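Long-range contacts in pirin-like protein YhaK (Escherichia coli, PDB 2VEC), which is of unknown function, lacks quercetin 2,3-dioxygenase activity and, as a bicupin with a reactive cysteine, probably responds to oxidative conditions: residues A61-L66 with L250-P255; R80-V85 with V122-H127; N89-G94 with V106-G111; A113-T118 with L152-A157; R148-I153 with Q177-V182. All blocks are in the same frame, centred on the assembly; numbering follows the deposited sequence.

Overall arrangement
The chain is a bicupin, two beta-sandwich domains side by side, and contact 1 lies where they meet, about 8 Å from the centre of the chain. Contacts 2 and 3 belong to the N-terminal domain, centres 17 Å apart. Contact 2 touches contact 4, centres 13 Å apart, through Thr118 against Tyr82, Tyr124 and Val85. Contact 3 lies 11 Å from contact 4, centre to centre, because strands 85-93 and 112-116 are neighbours in one sheet. Contact 4 shares Leu152 and Ile153 with contact 5, their centres 9 Å apart. Contact 5 touches contact 1, centres 14 Å apart, through Gln180, Gln181 and Val182. Cys145, found as S-hydroxycysteine, precedes segment 148-153 by three positions in the sequence.

Contact 1. Residues A61-L66 with L250-P255; sequences ASLRVL and LLIDLP
Leu63 and Ile252 meet at the interface between the two cupin domains of this bicupin, where a strand from each domain's six-stranded sheet faces the other. Strands 63-66 and 250-254 run nearly antiparallel, at 162°, but their axes stay 10.6 Å apart. That is the spacing of sheets packed face to face through side chains, not of bonded neighbours.

Apolar packing does most of the work. CG of Leu63 lies anti to the backbone N (chi1 177°), which carries both methyls across to Ile252; the two side chains cross at about a right angle, with Leu63 CD2 3.9 Å from Ile252 CD1. Leu254 reaches back with CD2, 4.1 Å from Leu63 CB. Further along, Leu66 and Leu250 touch more loosely, CD1 to CD1 at 4.3 Å. Branched aliphatic residues suit this buried seam, since they fill it without a polar group needing a partner. Tyr205 and Leu140, on adjoining strands, also pack against Ile252.

Beside Leu63 the first strand carries a classic beta bulge, Arg64 and Val65 both facing Trp141.

Where the segments close up, contact passes to backbone against ring: the carbonyl O of Ala61 lies 3.4 Å from Pro255 CG.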
# COMPACT_ATOMS: atom_id res chain seq x y z
N ALA A 61 -12.17 9.29 3.74
CA ALA A 61 -10.92 9.35 2.96
C ALA A 61 -10.91 8.54 1.69
O ALA A 61 -11.63 7.49 1.58
CB ALA A 61 -9.73 8.86 3.85
N SER A 62 -10.07 8.99 0.75
CA SER A 62 -9.76 8.27 -0.49
C SER A 62 -8.27 7.90 -0.55
O SER A 62 -7.44 8.53 0.13
CB SER A 62 -10.14 9.10 -1.73
OG SER A 62 -11.57 9.24 -1.81
N LEU A 63 -7.97 6.86 -1.31
CA LEU A 63 -6.60 6.54 -1.77
C LEU A 63 -6.17 7.62 -2.77
O LEU A 63 -6.80 7.73 -3.83
CB LEU A 63 -6.61 5.19 -2.44
CG LEU A 63 -5.28 4.75 -3.05
CD1 LEU A 63 -4.21 4.54 -1.95
CD2 LEU A 63 -5.45 3.50 -3.93
N ARG A 64 -5.17 8.43 -2.42
CA ARG A 64 -4.77 9.57 -3.28
C ARG A 64 -3.55 9.32 -4.18
O ARG A 64 -3.42 9.87 -5.26
CB ARG A 64 -4.56 10.82 -2.42
CG ARG A 64 -5.81 11.20 -1.59
CD ARG A 64 -7.09 11.37 -2.50
NE ARG A 64 -6.91 12.32 -3.60
CZ ARG A 64 -6.99 13.64 -3.47
NH1 ARG A 64 -7.25 14.18 -2.27
NH2 ARG A 64 -6.86 14.42 -4.54
N VAL A 65 -2.64 8.47 -3.72
CA VAL A 65 -1.47 8.15 -4.53
C VAL A 65 -1.15 6.70 -4.23
O VAL A 65 -1.30 6.27 -3.09
CB VAL A 65 -0.27 9.00 -4.09
CG1 VAL A 65 1.10 8.40 -4.63
CG2 VAL A 65 -0.47 10.46 -4.54
N LEU A 66 -0.73 5.95 -5.25
CA LEU A 66 -0.02 4.69 -5.01
C LEU A 66 1.20 4.70 -5.90
O LEU A 66 1.12 4.91 -7.15
CB LEU A 66 -0.91 3.45 -5.26
CG LEU A 66 -0.13 2.14 -4.93
CD1 LEU A 66 -1.00 1.10 -4.34
CD2 LEU A 66 0.66 1.62 -6.16
N LEU A 250 -2.00 -6.09 -3.03
CA LEU A 250 -2.69 -5.42 -1.94
C LEU A 250 -4.17 -5.40 -2.29
O LEU A 250 -4.53 -5.30 -3.49
CB LEU A 250 -2.25 -3.95 -1.86
CG LEU A 250 -0.79 -3.67 -1.50
CD1 LEU A 250 -0.52 -2.14 -1.48
CD2 LEU A 250 -0.37 -4.31 -0.16
N LEU A 251 -5.02 -5.47 -1.27
CA LEU A 251 -6.42 -5.17 -1.46
C LEU A 251 -6.72 -4.12 -0.42
O LEU A 251 -6.44 -4.31 0.80
CB LEU A 251 -7.33 -6.39 -1.24
CG LEU A 251 -8.83 -6.13 -1.54
CD1 LEU A 251 -9.55 -7.41 -1.99
CD2 LEU A 251 -9.53 -5.60 -0.25
N ILE A 252 -7.23 -2.98 -0.90
CA ILE A 252 -7.56 -1.87 0.01
C ILE A 252 -9.06 -1.70 0.07
O ILE A 252 -9.71 -1.55 -0.97
CB ILE A 252 -6.94 -0.54 -0.45
CG1 ILE A 252 -5.57 -0.78 -1.09
CG2 ILE A 252 -6.95 0.47 0.73
CD1 ILE A 252 -4.76 0.51 -1.56
N ASP A 253 -9.61 -1.73 1.28
CA ASP A 253 -11.06 -1.66 1.49
C ASP A 253 -11.32 -0.21 1.90
O ASP A 253 -10.82 0.25 2.94
CB ASP A 253 -11.35 -2.68 2.62
CG ASP A 253 -12.74 -2.61 3.19
OD1 ASP A 253 -13.51 -1.65 2.97
OD2 ASP A 253 -13.07 -3.58 3.96
N LEU A 254 -12.04 0.53 1.04
CA LEU A 254 -12.14 1.97 1.12
C LEU A 254 -13.57 2.40 1.45
O LEU A 254 -14.54 1.76 1.02
CB LEU A 254 -11.73 2.59 -0.26
CG LEU A 254 -10.21 2.38 -0.54
CD1 LEU A 254 -10.01 2.32 -2.08
CD2 LEU A 254 -9.36 3.47 0.10
N PRO A 255 -13.70 3.46 2.27
CA PRO A 255 -14.97 3.84 2.92
C PRO A 255 -15.98 4.61 2.06
O PRO A 255 -17.16 4.78 2.48
CB PRO A 255 -14.51 4.71 4.10
CG PRO A 255 -13.23 5.33 3.61
CD PRO A 255 -12.56 4.30 2.72

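Contact 2. Residues R80-V85 with V122-H127; sequences RTYPKV and VSYSEH
Arg80 and Tyr124 form one antiparallel hydrogen-bonded pair, Arg80 N giving to Tyr124 O at 3.1 Å and Tyr124 N to Arg80 O at 2.8 Å. It joins strand 76-80, an outermost strand of the four-stranded sheet of the N-terminal cupin, to strand 124-128. The same Arg80 O also receives a CA-H...O contact from Ser123.

Beyond this bridge the first segment leaves the strand, and aromatic side chains take over. Tyr82 keeps CG beside its backbone N (chi1 -73°), and its ring turns in toward Tyr124: CD2 of one ring lies 3.6 Å from CD2 of the other, while CE2 of Tyr82 rests on Tyr124 CB. With the ring planes at 43° the pair is neither stacked nor edge-to-face. Tyr82 also meets Trp141 edge-to-face.

Two waters extend the link. Water 1 accepts from Tyr82 N and can donate to Val122 O where the backbones part; water 2 lies 2.8 Å from Tyr82 OH and makes a weak bond to Tyr124 O. Arg80, bent at chi3, curls along its own segment to the next residue, where NE and NH2 both grip Thr81 O, NE at 2.8 Å.

The one backbone bridge thus continues into ring packing and water-mediated links: ring carbons meet each other, the hydroxyls turn to water 2 (Tyr82) and Gln119 N (Tyr124), and the arginine's two bonds would restrict Thr81 O.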
# COMPACT_ATOMS: atom_id res chain seq x y z
N ARG A 80 10.17 17.21 2.19
CA ARG A 80 8.93 17.74 1.62
C ARG A 80 7.80 17.72 2.64
O ARG A 80 7.78 16.90 3.57
CB ARG A 80 8.52 16.95 0.36
CG ARG A 80 8.13 15.47 0.61
CD ARG A 80 7.24 14.90 -0.50
NE ARG A 80 5.99 15.67 -0.59
CZ ARG A 80 5.19 15.69 -1.65
NH1 ARG A 80 5.50 14.96 -2.71
NH2 ARG A 80 4.09 16.45 -1.64
N THR A 81 6.86 18.64 2.46
CA THR A 81 5.64 18.63 3.23
C THR A 81 4.63 17.77 2.47
O THR A 81 4.85 17.45 1.29
CB THR A 81 5.08 20.05 3.47
OG1 THR A 81 4.66 20.62 2.23
CG2 THR A 81 6.14 20.97 4.14
N TYR A 82 3.56 17.37 3.14
CA TYR A 82 2.53 16.56 2.52
C TYR A 82 1.18 17.27 2.66
O TYR A 82 0.95 17.98 3.64
CB TYR A 82 2.47 15.18 3.18
CG TYR A 82 3.62 14.27 2.82
CD1 TYR A 82 3.74 13.74 1.54
CD2 TYR A 82 4.58 13.92 3.77
CE1 TYR A 82 4.78 12.91 1.20
CE2 TYR A 82 5.64 13.06 3.44
CZ TYR A 82 5.73 12.57 2.15
OH TYR A 82 6.76 11.72 1.80
N PRO A 83 0.29 17.10 1.67
CA PRO A 83 -1.02 17.78 1.67
C PRO A 83 -2.16 17.04 2.39
O PRO A 83 -3.03 16.47 1.70
CB PRO A 83 -1.34 17.83 0.17
CG PRO A 83 -0.76 16.56 -0.37
CD PRO A 83 0.48 16.29 0.44
N LYS A 84 -2.20 17.04 3.72
CA LYS A 84 -3.32 16.40 4.50
C LYS A 84 -3.54 14.93 4.12
O LYS A 84 -4.65 14.50 3.82
CB LYS A 84 -4.65 17.19 4.42
CG LYS A 84 -4.65 18.50 5.23
CD LYS A 84 -5.98 19.25 5.20
CE LYS A 84 -5.80 20.62 5.89
NZ LYS A 84 -6.99 21.53 5.88
N VAL A 85 -2.45 14.18 4.13
CA VAL A 85 -2.47 12.76 3.83
C VAL A 85 -1.52 12.05 4.78
O VAL A 85 -0.55 12.66 5.25
CB VAL A 85 -2.01 12.44 2.38
CG1 VAL A 85 -3.05 12.93 1.34
CG2 VAL A 85 -0.58 13.03 2.09
N VAL A 122 5.09 20.03 8.62
CA VAL A 122 6.28 19.30 9.01
C VAL A 122 6.90 18.73 7.73
O VAL A 122 6.18 18.31 6.85
CB VAL A 122 5.94 18.22 10.09
CG1 VAL A 122 7.11 17.27 10.34
CG2 VAL A 122 5.49 18.91 11.41
N SER A 123 8.22 18.77 7.61
CA SER A 123 8.92 18.24 6.44
C SER A 123 9.44 16.84 6.71
O SER A 123 9.91 16.57 7.82
CB SER A 123 10.10 19.14 6.06
OG SER A 123 9.67 20.24 5.27
N TYR A 124 9.41 16.00 5.68
CA TYR A 124 9.73 14.59 5.80
C TYR A 124 10.76 14.17 4.77
O TYR A 124 10.65 14.53 3.60
CB TYR A 124 8.44 13.74 5.61
CG TYR A 124 7.42 13.99 6.70
CD1 TYR A 124 7.41 13.21 7.87
CD2 TYR A 124 6.48 15.02 6.58
CE1 TYR A 124 6.44 13.45 8.89
CE2 TYR A 124 5.55 15.28 7.58
CZ TYR A 124 5.53 14.49 8.73
OH TYR A 124 4.60 14.78 9.72
N SER A 125 11.73 13.37 5.20
CA SER A 125 12.78 12.93 4.29
C SER A 125 12.94 11.42 4.31
O SER A 125 12.63 10.76 5.31
CB SER A 125 14.10 13.62 4.61
OG SER A 125 14.73 13.04 5.73
N GLU A 126 13.42 10.87 3.20
CA GLU A 126 13.55 9.44 3.04
C GLU A 126 14.92 9.18 2.43
O GLU A 126 15.20 9.67 1.34
CB GLU A 126 12.43 8.90 2.13
CG GLU A 126 12.74 7.55 1.46
CD GLU A 126 11.55 6.95 0.71
OE1 GLU A 126 10.78 7.71 0.06
OE2 GLU A 126 11.37 5.72 0.78
N HIS A 127 15.77 8.44 3.14
CA HIS A 127 17.14 8.18 2.68
C HIS A 127 17.41 6.70 2.55
O HIS A 127 17.06 5.93 3.44
CB HIS A 127 18.22 8.70 3.65
CG HIS A 127 18.12 10.16 4.00
ND1 HIS A 127 17.23 11.03 3.40
CD2 HIS A 127 18.82 10.89 4.89
CE1 HIS A 127 17.39 12.24 3.91
NE2 HIS A 127 18.35 12.18 4.82
O HOH W 1 3.20 18.06 6.07
O HOH W 2 9.55 11.95 2.18

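Contact 3. Residues N89-G94 with V106-G111; sequences NVILDG and VQASAG
Ile91 sets CG1 beside its backbone N (chi1 -46°) and CG2 beside the carbonyl carbon, so that its branches lie against the Ser109-Ala110 peptide. CB lies 3.3 Å from Ser109 O, a tight approach. CG1 packs on Ala108 CB at 3.7 Å, and CG2 reaches Ala110 N at 3.5 Å. Isoleucine branches at CB and so presents two carbons to the opposing backbone; the small Ala108 is consistent with the close approach.

Two backbone bonds fasten the segments. Gly111 N donates to Ile91 O at 3.0 Å. Ala110 N donates to Gly94 O at 2.9 Å, arriving nearly along the C=O axis although the N-H...O angle is only 131°.

In the cupin sandwich this is where one sheet turns into the other: strand 85-93 belongs to the six-stranded sheet and strand 105-109 to the four-stranded one. A classic beta bulge, with Leu92 and Asp93 both facing Thr136, marks the end of strand 85-93.

Glycines suit both bends. Gly94 has a positive phi, and at Gly111 a side chain would jam against the preceding carbonyl O. Ala110 adds its methyl, CB standing 3.9 Å from Leu92 O. Beside it, Ser109 N is held by Glu112 OE1.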
# COMPACT_ATOMS: atom_id res chain seq x y z
N ASN A 89 4.32 3.18 3.75
CA ASN A 89 5.38 2.64 2.93
C ASN A 89 5.52 1.14 3.18
O ASN A 89 5.49 0.67 4.33
CB ASN A 89 6.75 3.33 3.25
CG ASN A 89 6.75 4.82 2.88
OD1 ASN A 89 6.07 5.24 1.94
ND2 ASN A 89 7.43 5.63 3.66
N VAL A 90 5.68 0.40 2.10
CA VAL A 90 5.93 -1.01 2.19
C VAL A 90 7.29 -1.16 1.53
O VAL A 90 7.44 -0.90 0.33
CB VAL A 90 4.85 -1.80 1.42
CG1 VAL A 90 5.17 -3.33 1.42
CG2 VAL A 90 3.46 -1.49 2.01
N ILE A 91 8.28 -1.48 2.34
CA ILE A 91 9.63 -1.70 1.82
C ILE A 91 9.71 -3.06 1.14
O ILE A 91 9.53 -4.09 1.78
CB ILE A 91 10.70 -1.63 2.89
CG1 ILE A 91 10.51 -0.41 3.81
CG2 ILE A 91 12.10 -1.57 2.22
CD1 ILE A 91 10.49 0.93 3.08
N LEU A 92 10.02 -3.03 -0.14
CA LEU A 92 10.15 -4.22 -0.97
C LEU A 92 11.58 -4.72 -1.08
O LEU A 92 11.79 -5.93 -1.22
CB LEU A 92 9.61 -3.94 -2.38
CG LEU A 92 8.13 -3.53 -2.32
CD1 LEU A 92 7.67 -3.06 -3.73
CD2 LEU A 92 7.24 -4.69 -1.83
N ASP A 93 12.57 -3.82 -1.07
CA ASP A 93 13.96 -4.26 -1.19
C ASP A 93 14.78 -3.18 -0.57
O ASP A 93 14.47 -2.01 -0.74
CB ASP A 93 14.39 -4.52 -2.67
CG ASP A 93 15.82 -5.07 -2.83
OD1 ASP A 93 16.24 -6.05 -2.14
OD2 ASP A 93 16.52 -4.56 -3.75
N GLY A 94 15.80 -3.59 0.17
CA GLY A 94 16.73 -2.66 0.80
C GLY A 94 16.28 -2.12 2.16
O GLY A 94 15.53 -2.77 2.87
N VAL A 106 12.84 6.89 12.05
CA VAL A 106 12.57 5.47 12.04
C VAL A 106 13.28 4.90 10.83
O VAL A 106 13.38 5.56 9.80
CB VAL A 106 11.02 5.20 11.99
CG1 VAL A 106 10.38 5.82 10.71
CG2 VAL A 106 10.71 3.71 12.12
N GLN A 107 13.79 3.68 10.97
CA GLN A 107 14.39 2.93 9.86
C GLN A 107 13.46 1.79 9.48
O GLN A 107 12.86 1.16 10.35
CB GLN A 107 15.72 2.31 10.27
CG GLN A 107 16.77 3.26 10.79
CD GLN A 107 18.00 2.48 11.31
OE1 GLN A 107 18.31 1.39 10.81
NE2 GLN A 107 18.67 3.02 12.32
N ALA A 108 13.38 1.47 8.19
CA ALA A 108 12.57 0.34 7.73
C ALA A 108 13.31 -0.48 6.69
O ALA A 108 13.79 0.08 5.74
CB ALA A 108 11.25 0.82 7.17
N SER A 109 13.40 -1.80 6.88
CA SER A 109 13.98 -2.72 5.88
C SER A 109 12.93 -3.50 5.10
O SER A 109 11.74 -3.46 5.40
CB SER A 109 14.92 -3.72 6.54
OG SER A 109 15.83 -3.10 7.43
N ALA A 110 13.39 -4.23 4.09
CA ALA A 110 12.51 -5.07 3.27
C ALA A 110 11.69 -5.96 4.20
O ALA A 110 12.24 -6.52 5.18
CB ALA A 110 13.36 -5.94 2.35
N GLY A 111 10.40 -6.09 3.91
CA GLY A 111 9.55 -6.93 4.71
C GLY A 111 8.76 -6.19 5.79
O GLY A 111 7.97 -6.82 6.51

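Contact 4. Residues A113-T118 with L152-A157; sequences ALLLST and LIQKLA
Leu115 and Gln154 form the middle hydrogen-bonded pair of two antiparallel strands, Leu115 N giving to Gln154 O at 2.9 Å and Gln154 N to Leu115 O at 3.2 Å. Ala113 and Leu156 make the same pair of hydrogen bonds at one end, and Ser117 N reaches Leu152 O at the other. CA-H...O contacts, such as Lys155 CA to Ala113 O, fill in between.

The tight part is apolar. From Leu116, CD2 lies alongside Ile153 and meets its CG1 at 3.8 Å. Leu114 turns CG anti to the backbone N (chi1 162°) and brings CD1 within 3.9 Å of Ile153 CG2. Val106 of the facing sheet packs against Leu114 and Ile153, where aliphatic groups need no polar partner. Lys155 is the exposed, solvent side of this face, and carries its ammonium beyond the strand pair to a salt bridge with Glu112 and a bond to Gln107 O.

On the face of Ala113, Leu115 and Leu156 the polar member is Gln154, with NE2 3.4 Å from Leu115 CD2 and OE1 bonded to Gln177 N. At the strand's end, water 3 accepts from Gln154 NE2 and Ser117 OG and donates to Leu115 O; Ser117 OG also bonds to Asn150 ND2.

Strand 153-157 is an outermost strand of the six-stranded sheet, one layer of the N-terminal cupin beta-sandwich. Strand 112-116 separates it from strand 85-93, while Leu176 of strand 176-177 packs on Ala113, Gln154 and Leu156.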
# COMPACT_ATOMS: atom_id res chain seq x y z
N ALA A 113 6.29 -2.72 6.83
CA ALA A 113 5.41 -1.63 6.43
C ALA A 113 5.48 -0.53 7.50
O ALA A 113 5.55 -0.81 8.72
CB ALA A 113 3.95 -2.16 6.26
N LEU A 114 5.46 0.71 7.05
CA LEU A 114 5.64 1.87 7.93
C LEU A 114 4.47 2.81 7.68
O LEU A 114 4.20 3.13 6.51
CB LEU A 114 6.96 2.55 7.54
CG LEU A 114 7.26 4.00 7.97
CD1 LEU A 114 7.42 4.11 9.50
CD2 LEU A 114 8.54 4.44 7.33
N LEU A 115 3.83 3.30 8.74
CA LEU A 115 2.83 4.35 8.60
C LEU A 115 3.32 5.66 9.25
O LEU A 115 3.69 5.69 10.42
CB LEU A 115 1.49 3.92 9.21
CG LEU A 115 0.38 4.98 9.13
CD1 LEU A 115 -0.16 5.13 7.70
CD2 LEU A 115 -0.79 4.68 10.08
N LEU A 116 3.35 6.74 8.47
CA LEU A 116 3.63 8.07 9.03
C LEU A 116 2.34 8.85 9.03
O LEU A 116 1.77 9.09 7.96
CB LEU A 116 4.69 8.77 8.15
CG LEU A 116 6.00 8.00 7.99
CD1 LEU A 116 6.89 8.69 6.95
CD2 LEU A 116 6.71 7.95 9.35
N SER A 117 1.88 9.24 10.22
CA SER A 117 0.64 10.02 10.37
C SER A 117 1.14 11.43 10.41
O SER A 117 1.68 11.86 11.43
CB SER A 117 -0.10 9.63 11.64
OG SER A 117 -0.59 8.29 11.47
N THR A 118 1.07 12.11 9.27
CA THR A 118 1.86 13.33 9.09
C THR A 118 1.16 14.52 9.72
O THR A 118 -0.06 14.49 9.98
CB THR A 118 2.16 13.63 7.61
OG1 THR A 118 0.95 13.96 6.93
CG2 THR A 118 2.81 12.42 6.91
N LEU A 152 2.45 8.99 15.66
CA LEU A 152 3.24 9.58 14.57
C LEU A 152 3.84 8.51 13.66
O LEU A 152 3.83 8.66 12.44
CB LEU A 152 4.40 10.44 15.14
CG LEU A 152 3.99 11.77 15.78
CD1 LEU A 152 5.24 12.56 16.13
CD2 LEU A 152 3.10 12.57 14.86
N ILE A 153 4.37 7.44 14.25
CA ILE A 153 5.10 6.41 13.50
C ILE A 153 4.71 5.04 14.04
O ILE A 153 4.73 4.81 15.26
CB ILE A 153 6.63 6.60 13.71
CG1 ILE A 153 7.12 7.91 13.08
CG2 ILE A 153 7.45 5.36 13.18
CD1 ILE A 153 8.54 8.32 13.52
N GLN A 154 4.33 4.14 13.13
CA GLN A 154 4.11 2.74 13.47
C GLN A 154 4.79 1.90 12.41
O GLN A 154 4.85 2.29 11.22
CB GLN A 154 2.64 2.40 13.45
CG GLN A 154 1.81 3.24 14.42
CD GLN A 154 0.34 3.07 14.13
OE1 GLN A 154 -0.28 2.08 14.53
NE2 GLN A 154 -0.23 4.01 13.40
N LYS A 155 5.27 0.72 12.81
CA LYS A 155 5.79 -0.24 11.84
C LYS A 155 5.16 -1.60 12.07
O LYS A 155 4.78 -1.91 13.20
CB LYS A 155 7.29 -0.39 12.04
CG LYS A 155 8.13 0.74 11.49
CD LYS A 155 9.58 0.24 11.23
CE LYS A 155 10.34 -0.17 12.49
NZ LYS A 155 11.73 -0.64 12.04
N LEU A 156 5.12 -2.43 11.03
CA LEU A 156 4.59 -3.79 11.08
C LEU A 156 5.47 -4.72 10.26
O LEU A 156 5.89 -4.40 9.13
CB LEU A 156 3.13 -3.83 10.53
CG LEU A 156 2.44 -5.20 10.32
CD1 LEU A 156 0.96 -5.11 10.61
CD2 LEU A 156 2.63 -5.71 8.86
N ALA A 157 5.80 -5.87 10.82
CA ALA A 157 6.55 -6.86 10.08
C ALA A 157 5.60 -7.74 9.25
O ALA A 157 4.76 -8.45 9.81
CB ALA A 157 7.41 -7.74 11.05
O HOH W 3 1.46 6.17 12.27
O HOH W 4 4.92 10.96 11.19

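Contact 5. Residues R148-I153 with Q177-V182; sequences RENPLI and QLRQQV
Asn150 and Gln177 are joined by two hydrogen bonds, one between the side-chain amides and one to the Gln177 backbone, linking a loop to the end of strand 176-177 and the loop after it. Gln177 NE2 gives to Asn150 OD1 at 3.2 Å, and Asn150 ND2 to Gln177 O at 3.0 Å, each acceptor close to the plane of the donating amide. The side chains slide past each other in opposite directions, their amides 36° apart. An amide suits Asn150 because it gives and accepts at once; ND2 also bonds to Ser117 OG. Gln177 supplies a side-chain donor and a backbone acceptor.

The arginines bond to backbone carbonyls. Arg179 CG sits between the backbone N and the carbonyl carbon (chi1 55°), and the chain then extends, carrying NH1 to Arg148 O at 2.9 Å. Its NH2 forms a salt bridge with Asp86 and bonds to Thr118 O, partners that would restrict rotation of the guanidinium. Arg148 answers with a weak bond from NE to Arg179 O, at 126°. Water 5 accepts from Arg148 NH2 and lies 2.9 Å from Gln181 OE1.

Apolar contact is slight: Arg179 CD lies 3.9 Å from Asn150 CB.

The contact ties the loop leading into strand 153-157, an outermost strand of the N-terminal domain's six-stranded sheet, to the C-terminal cupin.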
# COMPACT_ATOMS: atom_id res chain seq x y z
N ARG A 148 -7.57 14.25 14.04
CA ARG A 148 -7.71 12.90 14.58
C ARG A 148 -6.41 12.39 15.18
O ARG A 148 -5.36 12.46 14.53
CB ARG A 148 -8.23 11.93 13.50
CG ARG A 148 -9.76 11.95 13.42
CD ARG A 148 -10.37 11.46 12.15
NE ARG A 148 -10.56 10.02 12.09
CZ ARG A 148 -11.74 9.39 12.06
NH1 ARG A 148 -12.88 10.06 12.17
NH2 ARG A 148 -11.76 8.07 11.95
N GLU A 149 -6.50 11.84 16.40
CA GLU A 149 -5.33 11.28 17.10
C GLU A 149 -4.84 10.04 16.36
O GLU A 149 -5.62 9.23 15.88
CB GLU A 149 -5.65 10.92 18.57
CG GLU A 149 -6.00 12.11 19.51
CD GLU A 149 -6.45 11.65 20.91
OE1 GLU A 149 -6.03 10.55 21.34
OE2 GLU A 149 -7.20 12.41 21.61
N ASN A 150 -3.51 9.91 16.25
CA ASN A 150 -2.91 8.69 15.74
C ASN A 150 -1.42 8.72 16.06
O ASN A 150 -0.83 9.80 16.05
CB ASN A 150 -3.11 8.56 14.23
CG ASN A 150 -3.32 7.11 13.81
OD1 ASN A 150 -4.08 6.37 14.46
ND2 ASN A 150 -2.69 6.71 12.71
N PRO A 151 -0.80 7.56 16.32
CA PRO A 151 0.65 7.62 16.62
C PRO A 151 1.40 8.20 15.42
O PRO A 151 1.01 7.95 14.29
CB PRO A 151 1.03 6.14 16.81
CG PRO A 151 -0.20 5.44 17.11
CD PRO A 151 -1.28 6.17 16.30
N LEU A 152 2.45 8.99 15.66
CA LEU A 152 3.24 9.58 14.57
C LEU A 152 3.84 8.51 13.66
O LEU A 152 3.83 8.66 12.44
CB LEU A 152 4.40 10.44 15.14
CG LEU A 152 3.99 11.77 15.78
CD1 LEU A 152 5.24 12.56 16.13
CD2 LEU A 152 3.10 12.57 14.86
N ILE A 153 4.37 7.44 14.25
CA ILE A 153 5.10 6.41 13.50
C ILE A 153 4.71 5.04 14.04
O ILE A 153 4.73 4.81 15.26
CB ILE A 153 6.63 6.60 13.71
CG1 ILE A 153 7.12 7.91 13.08
CG2 ILE A 153 7.45 5.36 13.18
CD1 ILE A 153 8.54 8.32 13.52
N GLN A 177 -2.48 0.94 12.99
CA GLN A 177 -3.74 1.64 13.29
C GLN A 177 -3.85 2.85 12.37
O GLN A 177 -3.00 3.74 12.42
CB GLN A 177 -3.76 2.06 14.74
CG GLN A 177 -4.99 2.87 15.11
CD GLN A 177 -4.98 3.16 16.59
OE1 GLN A 177 -5.07 2.24 17.39
NE2 GLN A 177 -4.79 4.42 16.95
N LEU A 178 -4.92 2.92 11.59
CA LEU A 178 -5.17 4.08 10.72
C LEU A 178 -6.17 5.04 11.33
O LEU A 178 -7.06 4.64 12.09
CB LEU A 178 -5.71 3.59 9.37
CG LEU A 178 -4.79 2.66 8.56
CD1 LEU A 178 -5.59 2.20 7.30
CD2 LEU A 178 -3.52 3.36 8.16
N ARG A 179 -6.06 6.33 10.99
CA ARG A 179 -7.11 7.27 11.37
C ARG A 179 -8.09 7.52 10.21
O ARG A 179 -8.85 8.48 10.24
CB ARG A 179 -6.50 8.58 11.89
CG ARG A 179 -5.53 9.25 10.96
CD ARG A 179 -5.09 10.54 11.56
NE ARG A 179 -3.98 11.11 10.80
CZ ARG A 179 -3.29 12.18 11.18
NH1 ARG A 179 -3.59 12.85 12.32
NH2 ARG A 179 -2.29 12.58 10.40
N GLN A 180 -8.05 6.63 9.22
CA GLN A 180 -9.07 6.50 8.16
C GLN A 180 -9.84 5.20 8.38
O GLN A 180 -9.31 4.27 9.00
CB GLN A 180 -8.45 6.40 6.76
CG GLN A 180 -7.64 7.63 6.35
CD GLN A 180 -6.21 7.65 6.97
OE1 GLN A 180 -5.67 6.62 7.36
NE2 GLN A 180 -5.63 8.84 7.07
N GLN A 181 -11.06 5.13 7.84
CA GLN A 181 -11.89 3.91 7.89
C GLN A 181 -11.52 2.99 6.73
O GLN A 181 -12.31 2.76 5.80
CB GLN A 181 -13.38 4.25 7.84
CG GLN A 181 -13.93 4.81 9.11
CD GLN A 181 -13.65 3.95 10.32
OE1 GLN A 181 -13.00 4.40 11.26
NE2 GLN A 181 -14.13 2.68 10.30
N VAL A 182 -10.28 2.50 6.75
CA VAL A 182 -9.71 1.78 5.63
C VAL A 182 -9.13 0.47 6.17
O VAL A 182 -8.62 0.43 7.30
CB VAL A 182 -8.55 2.63 4.97
CG1 VAL A 182 -7.65 1.80 4.04
CG2 VAL A 182 -9.17 3.80 4.23
O HOH W 5 -10.23 5.20 11.78